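Local coordinates for Alr1585 protein (Nostoc sp., PDB 5C2I) that probably uses hydrogen peroxide to oxidise dyes and related substrates at a bound heme, as expected of a DyP-type (dye-decolorizing) peroxidase, at residues 230-233 against 234-238; 9-12 against 13-17; 171-174 against 175-179; 142-145 against 146-150. The protein carries 1 engineered substitution. All blocks are in the same frame, centred on the assembly; numbering follows the deposited sequence.

Contact 1 of 4, residues 230-233 against 234-238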
ATOM      1  N   PRO A 230      27.892 -12.215 -20.146  1.00 17.34           N
ATOM      2  CA  PRO A 230      27.271 -13.111 -19.191  1.00 17.24           C
ATOM      3  C   PRO A 230      26.717 -14.433 -19.762  1.00 17.72           C
ATOM      4  O   PRO A 230      26.307 -15.306 -19.017  1.00 18.14           O
ATOM      5  CB  PRO A 230      26.085 -12.293 -18.698  1.00 17.26           C
ATOM      6  CG  PRO A 230      25.649 -11.584 -19.928  1.00 17.63           C
ATOM      7  CD  PRO A 230      26.952 -11.161 -20.597  1.00 17.89           C
ATOM      8  N   LYS A 231      26.723 -14.590 -21.069  1.00 17.45           N
ATOM      9  CA  LYS A 231      26.296 -15.832 -21.662  1.00 18.54           C
ATOM     10  C   LYS A 231      27.184 -16.983 -21.237  1.00 17.72           C
ATOM     11  O   LYS A 231      28.358 -16.806 -20.921  1.00 17.92           O
ATOM     12  CB  LYS A 231      26.329 -15.740 -23.196  1.00 19.07           C
ATOM     13  CG  LYS A 231      25.282 -14.777 -23.735  1.00 21.47           C
ATOM     14  CD  LYS A 231      25.169 -14.756 -25.256  1.00 22.23           C
ATOM     15  CE  LYS A 231      26.225 -14.191 -26.151  1.00 25.57           C
ATOM     16  NZ  LYS A 231      27.037 -13.134 -25.561  1.00 27.88           N
ATOM     17  N   ALA A 232      26.614 -18.167 -21.208  1.00 17.77           N
ATOM     18  CA  ALA A 232      27.366 -19.388 -20.889  1.00 17.67           C
ATOM     19  C   ALA A 232      26.880 -20.535 -21.772  1.00 18.55           C
ATOM     20  O   ALA A 232      25.714 -20.541 -22.200  1.00 18.11           O
ATOM     21  CB  ALA A 232      27.187 -19.755 -19.433  1.00 17.22           C
ATOM     22  N   PRO A 233      27.776 -21.502 -22.075  1.00 19.10           N
ATOM     23  CA  PRO A 233      27.360 -22.636 -22.906  1.00 19.96           C
ATOM     24  C   PRO A 233      26.483 -23.563 -22.102  1.00 19.61           C
ATOM     25  O   PRO A 233      26.614 -23.646 -20.874  1.00 19.20           O
ATOM     26  CB  PRO A 233      28.682 -23.301 -23.269  1.00 21.06           C
ATOM     27  CG  PRO A 233      29.596 -22.961 -22.161  1.00 20.92           C
ATOM     28  CD  PRO A 233      29.173 -21.600 -21.660  1.00 20.21           C
ATOM     29  N   LEU A 234      25.638 -24.311 -22.781  1.00 19.86           N
ATOM     30  CA  LEU A 234      24.775 -25.265 -22.115  1.00 20.69           C
ATOM     31  C   LEU A 234      25.521 -26.308 -21.298  1.00 21.04           C
ATOM     32  O   LEU A 234      25.015 -26.720 -20.279  1.00 19.22           O
ATOM     33  CB  LEU A 234      23.802 -25.944 -23.086  1.00 22.35           C
ATOM     34  CG  LEU A 234      22.675 -25.052 -23.632  1.00 23.36           C
ATOM     35  CD1 LEU A 234      21.895 -25.871 -24.656  1.00 26.00           C
ATOM     36  CD2 LEU A 234      21.758 -24.574 -22.542  1.00 22.86           C
ATOM     37  N   ASP A 235      26.713 -26.687 -21.728  1.00 21.40           N
ATOM     38  CA  ASP A 235      27.484 -27.684 -20.978  1.00 22.31           C
ATOM     39  C   ASP A 235      28.078 -27.188 -19.663  1.00 20.40           C
ATOM     40  O   ASP A 235      28.655 -27.985 -18.917  1.00 20.05           O
ATOM     41  CB  ASP A 235      28.526 -28.386 -21.858  1.00 24.82           C
ATOM     42  CG  ASP A 235      29.684 -27.529 -22.227  1.00 27.64           C
ATOM     43  OD1 ASP A 235      29.789 -26.362 -21.855  1.00 29.24           O
ATOM     44  OD2 ASP A 235      30.559 -28.063 -22.894  1.00 33.44           O
ATOM     45  N   SER A 236      27.876 -25.905 -19.343  1.00 18.95           N
ATOM     46  CA  SER A 236      28.231 -25.387 -18.044  1.00 18.44           C
ATOM     47  C   SER A 236      27.100 -25.570 -17.014  1.00 17.23           C
ATOM     48  O   SER A 236      27.289 -25.306 -15.825  1.00 16.16           O
ATOM     49  CB  SER A 236      28.650 -23.921 -18.100  1.00 19.22           C
ATOM     50  OG  SER A 236      27.471 -23.154 -18.315  1.00 20.80           O
ATOM     51  N   ILE A 237      25.956 -26.074 -17.457  1.00 16.89           N
ATOM     52  CA  ILE A 237      24.851 -26.300 -16.545  1.00 16.95           C
ATOM     53  C   ILE A 237      24.115 -27.645 -16.767  1.00 17.79           C
ATOM     54  O   ILE A 237      23.610 -28.222 -15.797  1.00 17.71           O
ATOM     55  CB  ILE A 237      23.862 -25.095 -16.590  1.00 16.63           C
ATOM     56  CG1 ILE A 237      22.876 -25.111 -15.446  1.00 15.93           C
ATOM     57  CG2 ILE A 237      23.111 -25.005 -17.932  1.00 16.47           C
ATOM     58  CD1 ILE A 237      22.056 -23.837 -15.306  1.00 16.03           C
ATOM     59  N   LEU A 238      24.028 -28.111 -18.016  1.00 18.18           N
ATOM     60  CA  LEU A 238      23.341 -29.366 -18.314  1.00 18.40           C
ATOM     61  C   LEU A 238      24.266 -30.560 -18.430  1.00 18.83           C
ATOM     62  O   LEU A 238      25.367 -30.428 -18.891  1.00 18.17           O
ATOM     63  CB  LEU A 238      22.533 -29.226 -19.614  1.00 18.95           C
ATOM     64  CG  LEU A 238      21.517 -28.087 -19.641  1.00 18.42           C
ATOM     65  CD1 LEU A 238      20.658 -28.178 -20.877  1.00 19.44           C
ATOM     66  CD2 LEU A 238      20.645 -28.067 -18.397  1.00 18.14           C
TER
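Ser236 turns its side chain back toward Pro233 and grips the carbonyl oxygen of that residue twice. Its hydroxyl sits between its own backbone N and carbonyl carbon (chi1 73°), which lets Ser236 OG donate to Pro233 O at 2.7 Å. This donor approaches nearly along the C=O axis. The second donor, Ser236 N, comes to Pro233 O from well above the carbonyl plane at 3.0 Å, so hydroxyl and amide share one acceptor from different directions. Ser236 OG also lies against the methyl of Ala232, 3.6 Å from Ala232 CB. Asp235 also folds back, and its carboxylate slants across the proline ring, Asp235 OD1 lying 3.4 Å from Pro233 CG. Its other oxygen, OD2, has a long, weak ion pair with Lys8. Leu234 turns away from residues 230-233 at CB, and its side chain rests on Tyr23, while its carbonyl oxygen receives both Ile237 N and Leu238 N. Outside the turn, Ser391 OG bonds Asp235 O and Gln396 NE2 bonds Ser236 O. Pro233 thus precedes the 3-10 turn 234-236, and its carbonyl is held by Ser236, three residues on, in the connection from helix 212-221 to strand 239-240.

Contact 2 of 4, residues 9-12 against 13-17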
ATOM      1  N   ASN A   9      28.565 -24.326 -27.290  1.00 32.02           N
ATOM      2  CA  ASN A   9      28.432 -22.980 -27.859  1.00 34.29           C
ATOM      3  C   ASN A   9      27.003 -22.468 -27.860  1.00 33.89           C
ATOM      4  O   ASN A   9      26.174 -22.953 -28.641  1.00 38.35           O
ATOM      5  CB  ASN A   9      28.874 -22.966 -29.329  1.00 36.65           C
ATOM      6  CG  ASN A   9      30.318 -23.362 -29.501  1.00 38.34           C
ATOM      7  OD1 ASN A   9      31.205 -22.569 -29.247  1.00 39.08           O
ATOM      8  ND2 ASN A   9      30.557 -24.593 -29.918  1.00 38.37           N
ATOM      9  N   LEU A  10      26.721 -21.475 -27.042  1.00 30.66           N
ATOM     10  CA  LEU A  10      25.383 -20.893 -26.988  1.00 28.98           C
ATOM     11  C   LEU A  10      25.165 -20.064 -28.253  1.00 29.52           C
ATOM     12  O   LEU A  10      26.062 -19.352 -28.676  1.00 29.74           O
ATOM     13  CB  LEU A  10      25.248 -20.017 -25.741  1.00 26.62           C
ATOM     14  CG  LEU A  10      23.824 -19.649 -25.315  1.00 25.60           C
ATOM     15  CD1 LEU A  10      23.115 -20.899 -24.756  1.00 25.05           C
ATOM     16  CD2 LEU A  10      23.842 -18.520 -24.310  1.00 23.79           C
ATOM     17  N   PRO A  11      23.973 -20.135 -28.847  1.00 28.16           N
ATOM     18  CA  PRO A  11      23.704 -19.155 -29.893  1.00 28.38           C
ATOM     19  C   PRO A  11      23.864 -17.682 -29.406  1.00 27.76           C
ATOM     20  O   PRO A  11      23.729 -17.378 -28.208  1.00 24.61           O
ATOM     21  CB  PRO A  11      22.258 -19.430 -30.290  1.00 29.47           C
ATOM     22  CG  PRO A  11      21.926 -20.774 -29.754  1.00 29.42           C
ATOM     23  CD  PRO A  11      22.801 -20.979 -28.548  1.00 28.64           C
ATOM     24  N   GLU A  12      24.153 -16.791 -30.349  1.00 27.73           N
ATOM     25  CA  GLU A  12      24.452 -15.403 -30.032  1.00 28.76           C
ATOM     26  C   GLU A  12      23.381 -14.722 -29.181  1.00 25.86           C
ATOM     27  O   GLU A  12      23.682 -13.889 -28.349  1.00 23.22           O
ATOM     28  CB  GLU A  12      24.632 -14.626 -31.347  1.00 32.53           C
ATOM     29  CG  GLU A  12      24.996 -13.164 -31.187  1.00 34.97           C
ATOM     30  CD  GLU A  12      26.319 -12.964 -30.464  1.00 38.37           C
ATOM     31  OE1 GLU A  12      27.153 -13.909 -30.376  1.00 39.39           O
ATOM     32  OE2 GLU A  12      26.542 -11.823 -30.019  1.00 42.86           O
ATOM     33  N   ASP A  13      22.115 -15.042 -29.429  1.00 24.98           N
ATOM     34  CA  ASP A  13      21.009 -14.441 -28.666  1.00 25.67           C
ATOM     35  C   ASP A  13      20.429 -15.376 -27.637  1.00 25.18           C
ATOM     36  O   ASP A  13      19.356 -15.095 -27.071  1.00 25.66           O
ATOM     37  CB  ASP A  13      19.881 -13.957 -29.601  1.00 26.58           C
ATOM     38  CG  ASP A  13      20.308 -12.808 -30.432  1.00 27.49           C
ATOM     39  OD1 ASP A  13      21.243 -12.101 -30.059  1.00 26.43           O
ATOM     40  OD2 ASP A  13      19.730 -12.639 -31.505  1.00 32.59           O
ATOM     41  N   GLY A  14      21.135 -16.464 -27.356  1.00 23.67           N
ATOM     42  CA  GLY A  14      20.618 -17.447 -26.406  1.00 22.93           C
ATOM     43  C   GLY A  14      19.610 -18.375 -27.060  1.00 23.36           C
ATOM     44  O   GLY A  14      19.345 -18.273 -28.259  1.00 23.93           O
ATOM     45  N   ILE A  15      19.057 -19.275 -26.281  1.00 22.77           N
ATOM     46  CA  ILE A  15      18.067 -20.242 -26.762  1.00 23.85           C
ATOM     47  C   ILE A  15      16.702 -19.529 -26.807  1.00 23.12           C
ATOM     48  O   ILE A  15      16.227 -19.008 -25.804  1.00 20.55           O
ATOM     49  CB  ILE A  15      17.992 -21.517 -25.845  1.00 24.53           C
ATOM     50  CG1 ILE A  15      19.367 -22.200 -25.516  1.00 25.87           C
ATOM     51  CG2 ILE A  15      16.887 -22.434 -26.355  1.00 25.79           C
ATOM     52  CD1 ILE A  15      20.159 -22.685 -26.678  1.00 28.33           C
ATOM     53  N   ASP A  16      16.052 -19.542 -27.962  1.00 23.89           N
ATOM     54  CA  ASP A  16      14.758 -18.862 -28.129  1.00 24.43           C
ATOM     55  C   ASP A  16      13.602 -19.828 -27.840  1.00 24.08           C
ATOM     56  O   ASP A  16      13.284 -20.692 -28.670  1.00 22.81           O
ATOM     57  CB  ASP A  16      14.656 -18.307 -29.545  1.00 26.29           C
ATOM     58  CG  ASP A  16      13.384 -17.501 -29.774  1.00 27.47           C
ATOM     59  OD1 ASP A  16      12.472 -17.502 -28.933  1.00 27.47           O
ATOM     60  OD2 ASP A  16      13.271 -16.904 -30.844  1.00 30.42           O
ATOM     61  N   SER A  17      13.001 -19.708 -26.665  1.00 23.53           N
ATOM     62  CA  SER A  17      11.944 -20.631 -26.252  1.00 25.03           C
ATOM     63  C   SER A  17      10.730 -20.567 -27.172  1.00 28.00           C
ATOM     64  O   SER A  17      10.035 -21.552 -27.305  1.00 29.67           O
ATOM     65  CB  SER A  17      11.524 -20.384 -24.818  1.00 24.99           C
ATOM     66  OG  SER A  17      11.045 -19.069 -24.685  1.00 27.55           O
TER
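Pro11 and Gly14 close a type I beta turn, in which Gly14 N donates to Pro11 O at 2.9 Å from above the carbonyl plane. The chain leaves the turn through Gly14 at positive phi (81°), where any CB would collide with Asp13 O, so glycine is called for. This reversal lies in the N-terminal connection between helices 4-8 and 24-29, and it brings Leu10, Pro11 and Ile15 together on one apolar patch. Leu10 has CG anti to its backbone N (chi1 -163°), which carries its two methyls over to residues 14-15: Leu10 CD2 settles against Gly14 CA at 4.0 Å, and Leu10 CD1 meets Ile15 CD1 at the same distance. Pro11 and Ile15 both lie on Tyr23. With an alanine here in place of Leu10, both methyls go, which would probably open a gap beside Gly14 CA and leave Ile15 CD1 without its leucine partner. At the polar corner, Glu12 and Asp13 hold their carboxylates apart, the planes turned 59° to each other, and Asp13 OD1 makes a salt bridge to Arg219. Ile15 CD1 makes its closest approach to the turn at the proline ring, 3.7 Å from Pro11 CD.

Contact 3 of 4, residues 171-174 against 175-179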
ATOM      1  N   GLN A 171      -0.758 -35.414   0.840  1.00 25.17           N
ATOM      2  CA  GLN A 171      -1.582 -36.492   1.348  1.00 28.07           C
ATOM      3  C   GLN A 171      -1.122 -37.838   0.849  1.00 28.64           C
ATOM      4  O   GLN A 171      -0.935 -38.742   1.664  1.00 28.62           O
ATOM      5  CB  GLN A 171      -3.057 -36.303   1.015  1.00 30.33           C
ATOM      6  CG  GLN A 171      -3.652 -35.133   1.780  1.00 31.78           C
ATOM      7  CD  GLN A 171      -5.068 -35.389   2.210  1.00 34.42           C
ATOM      8  OE1 GLN A 171      -5.366 -36.421   2.828  1.00 37.02           O
ATOM      9  NE2 GLN A 171      -5.929 -34.448   1.948  1.00 35.35           N
ATOM     10  N   LYS A 172      -0.943 -37.974  -0.467  1.00 28.16           N
ATOM     11  CA  LYS A 172      -0.490 -39.258  -1.000  1.00 30.89           C
ATOM     12  C   LYS A 172       0.991 -39.418  -0.740  1.00 29.69           C
ATOM     13  O   LYS A 172       1.467 -40.521  -0.538  1.00 28.62           O
ATOM     14  CB  LYS A 172      -0.812 -39.391  -2.483  1.00 33.23           C
ATOM     15  CG  LYS A 172      -2.287 -39.709  -2.702  1.00 37.16           C
ATOM     16  CD  LYS A 172      -2.586 -40.274  -4.080  1.00 40.47           C
ATOM     17  CE  LYS A 172      -4.023 -40.769  -4.116  1.00 43.73           C
ATOM     18  NZ  LYS A 172      -4.490 -41.108  -5.494  1.00 46.77           N
ATOM     19  N   LEU A 173       1.714 -38.307  -0.733  1.00 27.87           N
ATOM     20  CA  LEU A 173       3.151 -38.373  -0.510  1.00 27.62           C
ATOM     21  C   LEU A 173       3.498 -38.994   0.848  1.00 27.08           C
ATOM     22  O   LEU A 173       4.434 -39.785   0.961  1.00 26.06           O
ATOM     23  CB  LEU A 173       3.775 -36.988  -0.653  1.00 26.71           C
ATOM     24  CG  LEU A 173       5.265 -36.801  -0.417  1.00 27.64           C
ATOM     25  CD1 LEU A 173       6.101 -37.744  -1.265  1.00 28.76           C
ATOM     26  CD2 LEU A 173       5.681 -35.381  -0.718  1.00 27.42           C
ATOM     27  N   ARG A 174       2.766 -38.600   1.885  1.00 27.59           N
ATOM     28  CA  ARG A 174       3.049 -39.060   3.235  1.00 28.93           C
ATOM     29  C   ARG A 174       2.871 -40.552   3.384  1.00 30.92           C
ATOM     30  O   ARG A 174       3.416 -41.137   4.318  1.00 32.36           O
ATOM     31  CB  ARG A 174       2.145 -38.376   4.255  1.00 30.62           C
ATOM     32  CG  ARG A 174       2.574 -36.975   4.605  1.00 29.38           C
ATOM     33  CD  ARG A 174       1.641 -36.337   5.643  1.00 30.13           C
ATOM     34  NE  ARG A 174       2.076 -34.958   5.850  1.00 30.00           N
ATOM     35  CZ  ARG A 174       1.414 -33.860   5.506  1.00 31.05           C
ATOM     36  NH1 ARG A 174       0.168 -33.913   4.950  1.00 31.16           N
ATOM     37  NH2 ARG A 174       2.019 -32.680   5.736  1.00 30.88           N
ATOM     38  N   GLN A 175       2.090 -41.168   2.501  1.00 31.67           N
ATOM     39  CA  GLN A 175       1.899 -42.618   2.564  1.00 33.46           C
ATOM     40  C   GLN A 175       3.202 -43.349   2.290  1.00 31.74           C
ATOM     41  O   GLN A 175       3.437 -44.426   2.825  1.00 31.27           O
ATOM     42  CB  GLN A 175       0.847 -43.065   1.538  1.00 36.33           C
ATOM     43  CG  GLN A 175      -0.541 -42.491   1.786  1.00 39.93           C
ATOM     44  CD  GLN A 175      -1.185 -43.082   3.039  1.00 43.68           C
ATOM     45  OE1 GLN A 175      -1.425 -42.378   4.019  1.00 47.11           O
ATOM     46  NE2 GLN A 175      -1.437 -44.381   3.014  1.00 44.57           N
ATOM     47  N   ILE A 176       4.044 -42.739   1.454  1.00 30.08           N
ATOM     48  CA  ILE A 176       5.251 -43.413   0.960  1.00 31.06           C
ATOM     49  C   ILE A 176       6.581 -42.759   1.364  1.00 29.04           C
ATOM     50  O   ILE A 176       7.648 -43.269   1.029  1.00 28.46           O
ATOM     51  CB  ILE A 176       5.164 -43.634  -0.580  1.00 31.75           C
ATOM     52  CG1 ILE A 176       4.890 -42.345  -1.373  1.00 31.40           C
ATOM     53  CG2 ILE A 176       4.022 -44.590  -0.882  1.00 33.82           C
ATOM     54  CD1 ILE A 176       6.142 -41.556  -1.716  1.00 31.37           C
ATOM     55  N   ALA A 177       6.521 -41.615   2.057  1.00 28.06           N
ATOM     56  CA  ALA A 177       7.735 -40.868   2.403  1.00 27.05           C
ATOM     57  C   ALA A 177       7.562 -40.140   3.720  1.00 27.99           C
ATOM     58  O   ALA A 177       6.462 -39.683   4.029  1.00 28.61           O
ATOM     59  CB  ALA A 177       8.063 -39.856   1.320  1.00 26.40           C
ATOM     60  N   GLU A 178       8.652 -40.012   4.456  1.00 27.52           N
ATOM     61  CA  GLU A 178       8.739 -39.093   5.572  1.00 27.79           C
ATOM     62  C   GLU A 178       9.162 -37.749   5.022  1.00 25.86           C
ATOM     63  O   GLU A 178      10.103 -37.670   4.227  1.00 23.53           O
ATOM     64  CB  GLU A 178       9.807 -39.549   6.572  1.00 30.14           C
ATOM     65  CG  GLU A 178       9.537 -40.907   7.204  1.00 35.00           C
ATOM     66  CD  GLU A 178       8.290 -40.912   8.065  1.00 38.22           C
ATOM     67  OE1 GLU A 178       7.935 -39.840   8.582  1.00 40.96           O
ATOM     68  OE2 GLU A 178       7.645 -41.972   8.192  1.00 44.51           O
ATOM     69  N   ILE A 179       8.469 -36.696   5.409  1.00 24.51           N
ATOM     70  CA  ILE A 179       8.940 -35.361   5.110  1.00 23.61           C
ATOM     71  C   ILE A 179       9.860 -34.999   6.271  1.00 23.53           C
ATOM     72  O   ILE A 179       9.377 -34.739   7.373  1.00 23.04           O
ATOM     73  CB  ILE A 179       7.759 -34.391   4.960  1.00 24.02           C
ATOM     74  CG1 ILE A 179       6.890 -34.806   3.750  1.00 23.73           C
ATOM     75  CG2 ILE A 179       8.259 -32.983   4.813  1.00 23.59           C
ATOM     76  CD1 ILE A 179       5.570 -34.076   3.647  1.00 24.62           C
TER
HETATM   77  O   HOH W   1      -1.673 -39.027   4.122  1.00 44.41           O
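Ile176 carries CG1 between its backbone N and carbonyl carbon (chi1 54°), and this folds the branch back over the preceding turn, while Leu173, with CG anti to its backbone N (chi1 178°), sends a methyl forward to meet it. The two side chains cross at about a right angle, Leu173 CD1 touching Ile176 CD1 at 3.8 Å. The same methyl, Leu173 CD1, lies 3.9 Å from Ala177 CB. In the backbone, Leu173 O accepts Ile176 N from above the carbonyl plane at 3.0 Å, and Ala177 N adds a weak, bent bond to it. Here the weakly bonded last part of helix 159-176 gives way to strand 177-189, within the alpha+beta barrel domain of DyP peroxidases: strand 177-189 pairs antiparallel with strand 42-50, and helix 55-68 packs on the leucine and isoleucine through Trp61. Val57 and Val58 also touch Ile176. An alanine in place of Ile176 would probably open a gap facing helix 55-68 and cost Leu173 CD1 one of its two apolar partners. Arg174 runs out extended to NE, and its guanidinium slants past Ile179, whose CD1 is 4.2 Å from Arg174 NE. Gln175 CB lies 3.3 Å from Lys172 O, and the chain beyond it bends at chi2 (-69°). A water donates to Gln171 O and only weakly to Gln175 OE1. The Gln171 amide reaches out of the chain altogether, NE2 bonding Glu141 OE1 of the second subunit.

Contact 4 of 4, residues 142-145 against 146-150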
ATOM      1  N   LEU A 142      18.406 -30.340  12.644  1.00 27.86           N
ATOM      2  CA  LEU A 142      17.988 -31.753  12.716  1.00 29.03           C
ATOM      3  C   LEU A 142      17.466 -32.319  11.399  1.00 29.70           C
ATOM      4  O   LEU A 142      17.853 -33.408  11.005  1.00 29.54           O
ATOM      5  CB  LEU A 142      16.918 -31.942  13.802  1.00 31.18           C
ATOM      6  CG  LEU A 142      17.384 -31.808  15.253  1.00 32.93           C
ATOM      7  CD1 LEU A 142      16.178 -31.683  16.183  1.00 34.29           C
ATOM      8  CD2 LEU A 142      18.244 -33.013  15.652  1.00 34.74           C
ATOM      9  N   GLY A 143      16.629 -31.562  10.702  1.00 30.78           N
ATOM     10  CA  GLY A 143      16.069 -32.012   9.422  1.00 31.31           C
ATOM     11  C   GLY A 143      17.136 -32.484   8.417  1.00 32.52           C
ATOM     12  O   GLY A 143      16.969 -33.503   7.730  1.00 36.72           O
ATOM     13  N   PHE A 144      18.264 -31.779   8.374  1.00 26.64           N
ATOM     14  CA  PHE A 144      19.303 -32.092   7.428  1.00 23.70           C
ATOM     15  C   PHE A 144      20.211 -33.223   7.873  1.00 25.27           C
ATOM     16  O   PHE A 144      21.002 -33.697   7.080  1.00 24.03           O
ATOM     17  CB  PHE A 144      20.124 -30.831   7.118  1.00 23.19           C
ATOM     18  CG  PHE A 144      19.336 -29.758   6.392  1.00 22.50           C
ATOM     19  CD1 PHE A 144      19.003 -29.910   5.056  1.00 21.79           C
ATOM     20  CD2 PHE A 144      18.890 -28.636   7.058  1.00 22.49           C
ATOM     21  CE1 PHE A 144      18.285 -28.943   4.399  1.00 20.40           C
ATOM     22  CE2 PHE A 144      18.159 -27.666   6.403  1.00 21.35           C
ATOM     23  CZ  PHE A 144      17.847 -27.825   5.071  1.00 20.84           C
ATOM     24  N   GLN A 145      20.118 -33.641   9.142  1.00 25.79           N
ATOM     25  CA  GLN A 145      20.926 -34.748   9.613  1.00 28.53           C
ATOM     26  C   GLN A 145      20.413 -36.096   9.157  1.00 29.11           C
ATOM     27  O   GLN A 145      21.135 -37.076   9.213  1.00 28.57           O
ATOM     28  CB  GLN A 145      21.067 -34.715  11.133  1.00 29.12           C
ATOM     29  CG  GLN A 145      21.842 -33.470  11.583  1.00 29.58           C
ATOM     30  CD  GLN A 145      22.236 -33.491  13.033  1.00 31.70           C
ATOM     31  OE1 GLN A 145      22.519 -34.540  13.576  1.00 37.22           O
ATOM     32  NE2 GLN A 145      22.229 -32.337  13.678  1.00 32.33           N
ATOM     33  N   SER A 146      19.155 -36.163   8.749  1.00 30.49           N
ATOM     34  CA  SER A 146      18.583 -37.404   8.214  1.00 33.60           C
ATOM     35  C   SER A 146      19.205 -37.733   6.871  1.00 33.21           C
ATOM     36  O   SER A 146      19.746 -36.865   6.212  1.00 32.87           O
ATOM     37  CB  SER A 146      17.082 -37.239   7.999  1.00 37.06           C
ATOM     38  OG  SER A 146      16.421 -37.136   9.261  1.00 42.14           O
ATOM     39  N   GLU A 147      19.109 -38.998   6.466  1.00 32.69           N
ATOM     40  CA  GLU A 147      19.458 -39.384   5.120  1.00 33.58           C
ATOM     41  C   GLU A 147      18.327 -38.850   4.206  1.00 30.12           C
ATOM     42  O   GLU A 147      17.172 -39.181   4.385  1.00 30.11           O
ATOM     43  CB  GLU A 147      19.585 -40.904   4.992  1.00 38.71           C
ATOM     44  CG  GLU A 147      19.905 -41.341   3.576  1.00 43.07           C
ATOM     45  CD  GLU A 147      20.133 -42.837   3.439  1.00 45.90           C
ATOM     46  OE1 GLU A 147      21.030 -43.353   4.139  1.00 48.32           O
ATOM     47  OE2 GLU A 147      19.452 -43.482   2.598  1.00 43.74           O
ATOM     48  N   ILE A 148      18.690 -37.950   3.315  1.00 25.63           N
ATOM     49  CA  ILE A 148      17.734 -37.323   2.431  1.00 23.95           C
ATOM     50  C   ILE A 148      17.791 -38.011   1.075  1.00 21.88           C
ATOM     51  O   ILE A 148      18.871 -38.175   0.503  1.00 21.14           O
ATOM     52  CB  ILE A 148      18.032 -35.837   2.315  1.00 23.18           C
ATOM     53  CG1 ILE A 148      17.812 -35.174   3.677  1.00 23.83           C
ATOM     54  CG2 ILE A 148      17.171 -35.184   1.242  1.00 22.89           C
ATOM     55  CD1 ILE A 148      18.283 -33.724   3.718  1.00 24.97           C
ATOM     56  N   HIS A 149      16.624 -38.400   0.585  1.00 20.42           N
ATOM     57  CA  HIS A 149      16.508 -39.052  -0.719  1.00 20.30           C
ATOM     58  C   HIS A 149      16.158 -38.136  -1.865  1.00 19.15           C
ATOM     59  O   HIS A 149      16.531 -38.369  -3.017  1.00 18.47           O
ATOM     60  CB  HIS A 149      15.478 -40.191  -0.640  1.00 20.74           C
ATOM     61  CG  HIS A 149      15.894 -41.331   0.246  1.00 21.64           C
ATOM     62  ND1 HIS A 149      15.003 -42.218   0.789  1.00 22.11           N
ATOM     63  CD2 HIS A 149      17.115 -41.725   0.688  1.00 22.47           C
ATOM     64  CE1 HIS A 149      15.643 -43.109   1.522  1.00 23.16           C
ATOM     65  NE2 HIS A 149      16.927 -42.832   1.473  1.00 22.59           N
ATOM     66  N   ALA A 150      15.371 -37.102  -1.566  1.00 19.07           N
ATOM     67  CA  ALA A 150      14.788 -36.280  -2.600  1.00 18.30           C
ATOM     68  C   ALA A 150      14.338 -34.946  -2.075  1.00 17.59           C
ATOM     69  O   ALA A 150      14.159 -34.768  -0.857  1.00 18.11           O
ATOM     70  CB  ALA A 150      13.613 -37.020  -3.238  1.00 19.03           C
TER
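Ile148 points back at Phe144, its CD1 lying 4.1 Å from Phe144 CD1 at an oblique angle to the ring. CG1 of Ile148 is anti to the carbonyl carbon (chi1 -65°) and the chain is extended at chi2 (171°), which carries the methyl there. Ile148 CD1 also lies 4.2 Å from Gly143 O, in the single weakly bonded turn 142-145. Ser146 CB is 3.7 Å from Gly143 O, so the contact is held by packing, with no hydrogen bond between residues 142-145 and 146-150. Within the helix, Gln145 N bonds Leu142 O at 2.9 Å. Residues 146-149 carry the chain into strand 150-156 of the alpha+beta barrel domain, and His149 with Ala150 forms a classic beta bulge opposite Leu48 on strand 42-50. The imidazole of His149 is held through both nitrogens: His149 NE2 donates to Glu147 OE2 at 2.8 Å, meeting the carboxylate on its anti side with the oxygen in the ring plane, while ND1 takes the amide of Phe50. Further out, Phe47 meets the Phe144 ring edge-to-face, and Lys124 NZ bonds the carbonyl oxygens of both Phe144 and Ser146. Gly143 N bonds Gln171 OE1 of the second subunit.

In the fold
Contacts 1 and 2 adjoin, their centres about 10 Å apart: Leu10 CD2 packs on Ala232 O at 3.5 Å, joining the N-terminal connection to the one leading into strand 239-240. Contacts 3 and 4 lie farther off, in the alpha+beta barrel domain, with centres about 15 Å apart; both border strand 42-50 and both touch the second subunit. All four are partly buried, but contacts 2 and 3 include exposed residues among those that touch, whereas contacts 1 and 4 have none. In contact 1 a hydroxyl and an amide share one carbonyl; contact 2 pairs one turn bond with leucine, proline and isoleucine packing; contact 3 combines backbone bonds at a helix end with apolar packing on helix 55-68; contact 4 has no hydrogen bond between its segments.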